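Local coordinates for hypothetical protein PA3499 (Pseudomonas aeruginosa, PDB 2IG8), which is of unknown function but belongs to the YjgF-like clan, in the endoribonuclease L-PSP family, and assembles from three copies of one chain, at residues T2-I7 against L24-E29; E69-H74 against A132-D137; M35-A40 against A57-G62. All coordinates share one frame; numbering follows the deposited sequence.

Interaction 1. Residues T2-I7 against L24-E29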
# COMPACT_ATOMS: atom_id res chain seq x y z
N THR B 2 13.85 -11.99 -13.89
CA THR B 2 13.08 -10.87 -14.38
C THR B 2 14.00 -9.67 -14.49
O THR B 2 14.78 -9.36 -13.58
CB THR B 2 11.90 -10.60 -13.45
OG1 THR B 2 11.09 -11.78 -13.36
CG2 THR B 2 11.06 -9.45 -13.96
N ALA B 3 13.95 -9.01 -15.65
CA ALA B 3 14.77 -7.84 -15.89
C ALA B 3 14.18 -6.67 -15.13
O ALA B 3 12.96 -6.52 -15.06
CB ALA B 3 14.82 -7.52 -17.38
N VAL B 4 15.05 -5.86 -14.54
CA VAL B 4 14.63 -4.56 -14.01
C VAL B 4 15.42 -3.46 -14.69
O VAL B 4 16.65 -3.56 -14.83
CB VAL B 4 14.69 -4.46 -12.45
CG1 VAL B 4 15.80 -5.25 -11.90
CG2 VAL B 4 14.79 -3.01 -12.00
N ARG B 5 14.71 -2.42 -15.15
CA ARG B 5 15.38 -1.23 -15.65
C ARG B 5 14.80 0.02 -15.03
O ARG B 5 13.58 0.19 -14.90
CB ARG B 5 15.44 -1.17 -17.19
CG ARG B 5 14.28 -0.59 -17.93
CD ARG B 5 14.64 -0.30 -19.41
NE ARG B 5 13.61 0.53 -20.06
CZ ARG B 5 12.52 0.06 -20.68
NH1 ARG B 5 11.63 0.92 -21.21
NH2 ARG B 5 12.29 -1.25 -20.77
N ARG B 6 15.71 0.89 -14.65
CA ARG B 6 15.35 2.14 -14.05
C ARG B 6 14.78 3.03 -15.14
O ARG B 6 15.37 3.18 -16.20
CB ARG B 6 16.58 2.77 -13.43
CG ARG B 6 16.30 3.28 -12.08
CD ARG B 6 15.74 4.60 -12.16
NE ARG B 6 15.90 5.35 -10.93
CZ ARG B 6 17.06 5.72 -10.42
NH1 ARG B 6 18.20 5.38 -11.01
NH2 ARG B 6 17.09 6.45 -9.30
N ILE B 7 13.61 3.60 -14.87
CA ILE B 7 12.93 4.43 -15.85
C ILE B 7 13.13 5.85 -15.44
O ILE B 7 12.78 6.24 -14.33
CB ILE B 7 11.42 4.13 -15.90
CG1 ILE B 7 11.18 2.69 -16.35
CG2 ILE B 7 10.71 5.12 -16.83
CD1 ILE B 7 11.70 2.39 -17.73
N LEU B 24 10.71 2.06 -11.56
CA LEU B 24 11.47 0.86 -11.93
C LEU B 24 10.52 -0.02 -12.70
O LEU B 24 9.45 -0.36 -12.19
CB LEU B 24 11.95 0.10 -10.69
CG LEU B 24 12.89 0.79 -9.70
CD1 LEU B 24 12.98 -0.05 -8.46
CD2 LEU B 24 14.26 1.01 -10.30
N LEU B 25 10.94 -0.41 -13.91
CA LEU B 25 10.18 -1.34 -14.73
C LEU B 25 10.69 -2.73 -14.39
O LEU B 25 11.87 -3.04 -14.57
CB LEU B 25 10.34 -1.02 -16.22
CG LEU B 25 9.58 -1.89 -17.21
CD1 LEU B 25 8.08 -1.76 -17.02
CD2 LEU B 25 9.97 -1.53 -18.63
N VAL B 26 9.81 -3.54 -13.84
CA VAL B 26 10.16 -4.85 -13.32
C VAL B 26 9.32 -5.84 -14.10
O VAL B 26 8.15 -6.04 -13.80
CB VAL B 26 9.84 -4.95 -11.81
CG1 VAL B 26 10.03 -6.38 -11.30
CG2 VAL B 26 10.69 -3.94 -11.02
N GLY B 27 9.92 -6.41 -15.14
CA GLY B 27 9.14 -7.15 -16.14
C GLY B 27 8.20 -6.20 -16.86
O GLY B 27 8.64 -5.24 -17.49
N GLU B 28 6.90 -6.47 -16.76
CA GLU B 28 5.86 -5.61 -17.33
C GLU B 28 5.33 -4.61 -16.29
O GLU B 28 4.58 -3.70 -16.63
CB GLU B 28 4.69 -6.46 -17.85
CG GLU B 28 5.04 -7.33 -19.06
CD GLU B 28 5.39 -6.52 -20.31
OE1 GLU B 28 4.89 -5.40 -20.48
OE2 GLU B 28 6.16 -7.03 -21.14
N GLU B 29 5.71 -4.79 -15.04
CA GLU B 29 5.21 -3.96 -13.94
C GLU B 29 6.00 -2.66 -13.83
O GLU B 29 7.21 -2.71 -13.66
CB GLU B 29 5.32 -4.73 -12.63
CG GLU B 29 4.67 -4.02 -11.45
CD GLU B 29 3.16 -4.24 -11.38
OE1 GLU B 29 2.66 -5.26 -11.92
OE2 GLU B 29 2.51 -3.40 -10.74
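Leu25 makes the largest single contribution to this contact. Its CG is anti to the backbone N (chi1 -179°), which brings the isobutyl group alongside Arg5, the two side chains pointing the same way from the sheet. Arg5 starts from the crowded position, CG between its own N and carbonyl carbon, then runs extended to NE, so that the guanidinium presents one face to the Leu25 methyl; Arg5 NH2 lies 3.2 Å from Leu25 CD2. Nearer the backbone, Ile7 crosses Leu25 obliquely and sets Ile7 CG1 3.8 Å from Leu25 CB. Arg5 and Leu25 form a hydrogen-bonded antiparallel pair: Arg5 N reaches Leu25 O at 3.0 Å, and Leu25 N reaches Arg5 O at 2.9 Å. This is the edge of the mixed sheet of the YjgF-like fold, strand 4-6 being outermost within the chain and the second subunit lying against it. The opposite sheet face holds Val4, Arg6, Leu24 and Val26. There Arg6 CG meets Leu24 CD2 at 3.5 Å, and the arginine bends at chi2 (-84°) only beyond that point. At the end of strand 23-26 a type II' turn from Val26 to Glu29 leads into strand 29-36, and Gly27 N donates nearly straight along the Ala3 C=O axis at 3.0 Å. Thr2 CG2, anti to its backbone N, rests on Gly27 N at 3.5 Å, while Thr2 OG1 is hydrogen-bonded to Asp135 of the second subunit.

Interaction 2. Residues E69-H74 against A132-D137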
# COMPACT_ATOMS: atom_id res chain seq x y z
N GLU B 69 4.75 7.12 -19.66
CA GLU B 69 5.26 7.44 -20.99
C GLU B 69 6.76 7.22 -21.14
O GLU B 69 7.21 6.73 -22.17
CB GLU B 69 4.85 8.86 -21.41
CG GLU B 69 3.35 8.90 -21.67
CD GLU B 69 2.81 10.25 -22.11
OE1 GLU B 69 3.56 11.26 -22.04
OE2 GLU B 69 1.62 10.30 -22.51
N ALA B 70 7.52 7.52 -20.09
CA ALA B 70 8.95 7.27 -20.12
C ALA B 70 9.24 5.78 -20.29
O ALA B 70 10.26 5.41 -20.87
CB ALA B 70 9.63 7.83 -18.87
N ALA B 71 8.34 4.93 -19.82
CA ALA B 71 8.46 3.47 -19.94
C ALA B 71 7.78 2.91 -21.20
O ALA B 71 7.76 1.70 -21.40
CB ALA B 71 7.89 2.79 -18.69
N GLY B 72 7.21 3.78 -22.04
CA GLY B 72 6.49 3.36 -23.24
C GLY B 72 5.05 2.95 -23.00
O GLY B 72 4.46 2.27 -23.83
N GLY B 73 4.48 3.34 -21.86
CA GLY B 73 3.11 3.03 -21.51
C GLY B 73 2.15 4.19 -21.68
O GLY B 73 2.44 5.16 -22.38
N HIS B 74 0.98 4.08 -21.04
CA HIS B 74 -0.07 5.07 -21.13
C HIS B 74 -1.01 4.89 -19.91
O HIS B 74 -0.86 3.93 -19.15
CB HIS B 74 -0.83 4.91 -22.45
CG HIS B 74 -1.54 3.59 -22.60
ND1 HIS B 74 -0.97 2.50 -23.21
CD2 HIS B 74 -2.77 3.20 -22.20
CE1 HIS B 74 -1.82 1.49 -23.19
NE2 HIS B 74 -2.92 1.89 -22.58
N ALA B 132 0.87 0.14 -12.02
CA ALA B 132 0.61 -0.07 -13.44
C ALA B 132 1.39 -1.26 -14.01
O ALA B 132 2.42 -1.67 -13.47
CB ALA B 132 0.94 1.20 -14.24
N ARG B 133 0.84 -1.82 -15.09
CA ARG B 133 1.44 -2.86 -15.92
C ARG B 133 1.36 -2.43 -17.38
O ARG B 133 0.29 -2.03 -17.84
CB ARG B 133 0.62 -4.13 -15.83
CG ARG B 133 0.80 -4.91 -14.61
CD ARG B 133 0.01 -6.16 -14.73
NE ARG B 133 0.65 -7.10 -15.63
CZ ARG B 133 1.61 -7.94 -15.26
NH1 ARG B 133 2.06 -7.93 -14.00
NH2 ARG B 133 2.14 -8.77 -16.14
N LEU B 134 2.45 -2.59 -18.13
CA LEU B 134 2.50 -2.16 -19.53
C LEU B 134 1.70 -3.06 -20.49
O LEU B 134 1.48 -2.69 -21.65
CB LEU B 134 3.95 -2.08 -19.99
CG LEU B 134 4.83 -1.10 -19.22
CD1 LEU B 134 6.25 -1.10 -19.78
CD2 LEU B 134 4.26 0.28 -19.26
N ASP B 135 1.25 -4.22 -20.01
CA ASP B 135 0.59 -5.21 -20.86
C ASP B 135 -0.93 -5.29 -20.65
O ASP B 135 -1.55 -6.28 -21.04
CB ASP B 135 1.25 -6.58 -20.66
CG ASP B 135 1.15 -7.09 -19.23
OD1 ASP B 135 0.87 -6.31 -18.30
OD2 ASP B 135 1.39 -8.28 -19.03
N ILE B 136 -1.52 -4.26 -20.03
CA ILE B 136 -2.96 -4.16 -19.86
C ILE B 136 -3.48 -2.81 -20.34
O ILE B 136 -2.72 -1.85 -20.44
CB ILE B 136 -3.39 -4.38 -18.39
CG1 ILE B 136 -2.98 -3.18 -17.51
CG2 ILE B 136 -2.80 -5.68 -17.85
CD1 ILE B 136 -3.49 -3.24 -16.10
N ASP B 137 -4.77 -2.74 -20.64
CA ASP B 137 -5.44 -1.45 -20.90
C ASP B 137 -6.83 -1.49 -20.33
O ASP B 137 -7.69 -2.17 -20.86
CB ASP B 137 -5.46 -1.14 -22.39
CG ASP B 137 -6.06 0.23 -22.72
OD1 ASP B 137 -6.56 0.97 -21.83
OD2 ASP B 137 -6.01 0.57 -23.92
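Leu134 is the side chain to follow, because its two methyls make the apolar contact with the end of a helix. From CB the chain runs to CG anti to the carbonyl carbon (chi1 -60°), and the extended chi2 then spreads the two methyls over successive parts of segment 69-74. CD1 goes to the helix end, 3.6 Å from Ala71 O and 4.4 Å from Ala71 CB. CD2 lands on the backbone beyond, 3.7 Å from Gly73 CA and 4.0 Å from Gly73 N. Gly73 has no side chain, and the methyl rests directly on its CA. Just before it, Gly72 takes positive phi (83°) and ends the helix in a Schellman motif, which turns the chain out to run beside 134-137.

Further along, His74 approaches Asp137 nearly at a right angle. Asp137 CG lies at the edge of the imidazole, 3.6 Å from His74 NE2, with ring and carboxylate planes 70° apart. This is contact without a hydrogen bond: His74 NE2 is buried here and has no partner in the model, whereas Asp137 OD1 accepts from the backbone N of Ala139. A carboxylate so near would probably favour a protonated ring.

The type I turn from Arg133 to Ile136 is braced by a side-on salt bridge, Arg133 NE to Asp135 OD1 at 2.8 Å and NH2 to OD2, each oxygen using its syn lone pair. Asp135 also binds Thr2 of the third subunit. The contact thus joins the C-terminal end of helix 53-70 to the chain leaving strand 126-133, with Ala71 packed on strand 29-36 and Ile136 on strand 78-85.

Interaction 3. Residues M35-A40 against A57-G62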
# COMPACT_ATOMS: atom_id res chain seq x y z
N MET B 35 3.95 9.95 -5.76
CA MET B 35 4.09 11.22 -6.47
C MET B 35 3.29 12.34 -5.79
O MET B 35 2.20 12.13 -5.26
CB MET B 35 3.67 11.05 -7.93
CG MET B 35 4.70 10.25 -8.80
SD MET B 35 6.27 11.08 -9.13
CE MET B 35 7.40 9.97 -8.23
N THR B 36 3.88 13.54 -5.80
CA THR B 36 3.27 14.71 -5.20
C THR B 36 3.38 15.89 -6.19
O THR B 36 4.10 15.80 -7.21
CB THR B 36 3.97 15.14 -3.91
OG1 THR B 36 5.19 15.81 -4.23
CG2 THR B 36 4.25 13.96 -2.97
N ALA B 37 2.69 16.98 -5.86
CA ALA B 37 2.69 18.16 -6.72
C ALA B 37 3.84 19.15 -6.40
O ALA B 37 3.87 20.24 -6.93
CB ALA B 37 1.30 18.85 -6.67
N HIS B 38 4.79 18.75 -5.57
CA HIS B 38 6.00 19.54 -5.31
C HIS B 38 6.99 19.29 -6.47
O HIS B 38 7.16 18.16 -6.89
CB HIS B 38 6.63 19.09 -3.99
CG HIS B 38 7.84 19.88 -3.59
ND1 HIS B 38 9.12 19.43 -3.79
CD2 HIS B 38 7.97 21.10 -3.00
CE1 HIS B 38 9.99 20.33 -3.36
NE2 HIS B 38 9.31 21.36 -2.88
N PRO B 39 7.72 20.32 -6.92
CA PRO B 39 7.81 21.71 -6.44
C PRO B 39 6.82 22.74 -6.98
O PRO B 39 6.87 23.88 -6.54
CB PRO B 39 9.24 22.10 -6.83
CG PRO B 39 9.49 21.35 -8.10
CD PRO B 39 8.75 20.03 -7.94
N ALA B 40 5.90 22.34 -7.87
CA ALA B 40 4.90 23.24 -8.41
C ALA B 40 4.09 23.91 -7.28
O ALA B 40 3.77 25.10 -7.37
CB ALA B 40 3.97 22.49 -9.37
N ALA B 57 -4.00 17.11 -7.36
CA ALA B 57 -4.20 15.72 -7.79
C ALA B 57 -3.94 15.59 -9.29
O ALA B 57 -3.32 14.63 -9.73
CB ALA B 57 -5.59 15.22 -7.42
N LEU B 58 -4.33 16.58 -10.06
CA LEU B 58 -4.04 16.59 -11.50
C LEU B 58 -2.55 16.69 -11.84
O LEU B 58 -2.08 16.05 -12.80
CB LEU B 58 -4.81 17.70 -12.20
CG LEU B 58 -6.32 17.53 -12.43
CD1 LEU B 58 -6.92 18.80 -13.01
CD2 LEU B 58 -6.61 16.32 -13.30
N VAL B 59 -1.81 17.53 -11.12
CA VAL B 59 -0.36 17.58 -11.27
C VAL B 59 0.25 16.22 -10.96
O VAL B 59 1.11 15.75 -11.71
CB VAL B 59 0.29 18.69 -10.39
CG1 VAL B 59 1.82 18.52 -10.31
CG2 VAL B 59 -0.13 20.09 -10.90
N VAL B 60 -0.20 15.59 -9.86
CA VAL B 60 0.28 14.28 -9.45
C VAL B 60 0.01 13.25 -10.53
O VAL B 60 0.93 12.54 -10.94
CB VAL B 60 -0.34 13.83 -8.10
CG1 VAL B 60 -0.06 12.32 -7.82
CG2 VAL B 60 0.23 14.67 -6.95
N LEU B 61 -1.25 13.18 -11.00
CA LEU B 61 -1.59 12.25 -12.08
C LEU B 61 -0.79 12.52 -13.37
O LEU B 61 -0.36 11.58 -14.03
CB LEU B 61 -3.13 12.22 -12.33
CG LEU B 61 -3.96 11.65 -11.17
CD1 LEU B 61 -5.47 11.97 -11.33
CD2 LEU B 61 -3.71 10.11 -11.00
N GLY B 62 -0.53 13.79 -13.70
CA GLY B 62 0.40 14.15 -14.80
C GLY B 62 1.80 13.59 -14.62
O GLY B 62 2.44 13.18 -15.59
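Backbone, more than side chain, is what the helix meets here: Val60 pushes both methyls against the main chain of Met35, Thr36 and Ala37. Its CG1, anti to the backbone N (chi1 168°), comes within 3.4 Å of Met35 O. The other branch, CG2, is anti to the carbonyl carbon and sits 3.5 Å from Thr36 C, with Ala37 N equally close. Thr36 contributes no side-chain atom to this, since its CB points away from the helix, and its CA is the one nearest to Val60 in the register.

Two apolar pairs add to this. Met35 CB lies 3.9 Å from Val60 CG1; the methionine then bends at chi2 (-69°) and chi3, taking its sulfur and methyl away from residues 57-62. Ala37 CB meets Val59 CG1 at 3.7 Å, methyl to methyl. The chain past Ala37 is shaped by an ST turn, Thr36 OG1 accepting from His38 N at 3.3 Å, and then by a cis peptide before Pro39, whose CB lies over one face of the His38 ring.

This is helix-on-sheet packing: helix 53-70 lies against the end of strand 29-36, where Met35 also touches Lys63 and Leu67 farther along the helix, and against strand 126-133, where Val60 touches Ile128, while Ala57 and Leu61 pack on helix 91-101.

From the N terminus, interaction 1 closes first, joining residues 2-7 to 24-29 across a connection of 16 mostly irregular residues. The chain continues into strand 29-36, and interaction 3 then closes a mainly helical excursion by laying helix 53-70 on the end of that strand. The far end of the same helix opens interaction 2, whose 57-residue loop returns along strand 126-133. The three loops follow in series; none nests in or crosses another. Interactions 1 and 2 touch, with Glu28 O probably hydrogen-bonded to Leu134 N and Leu25 packed on Leu134, whereas interaction 3 stays about 7 Å from interaction 2 at nearest atoms. All three reach one sheet.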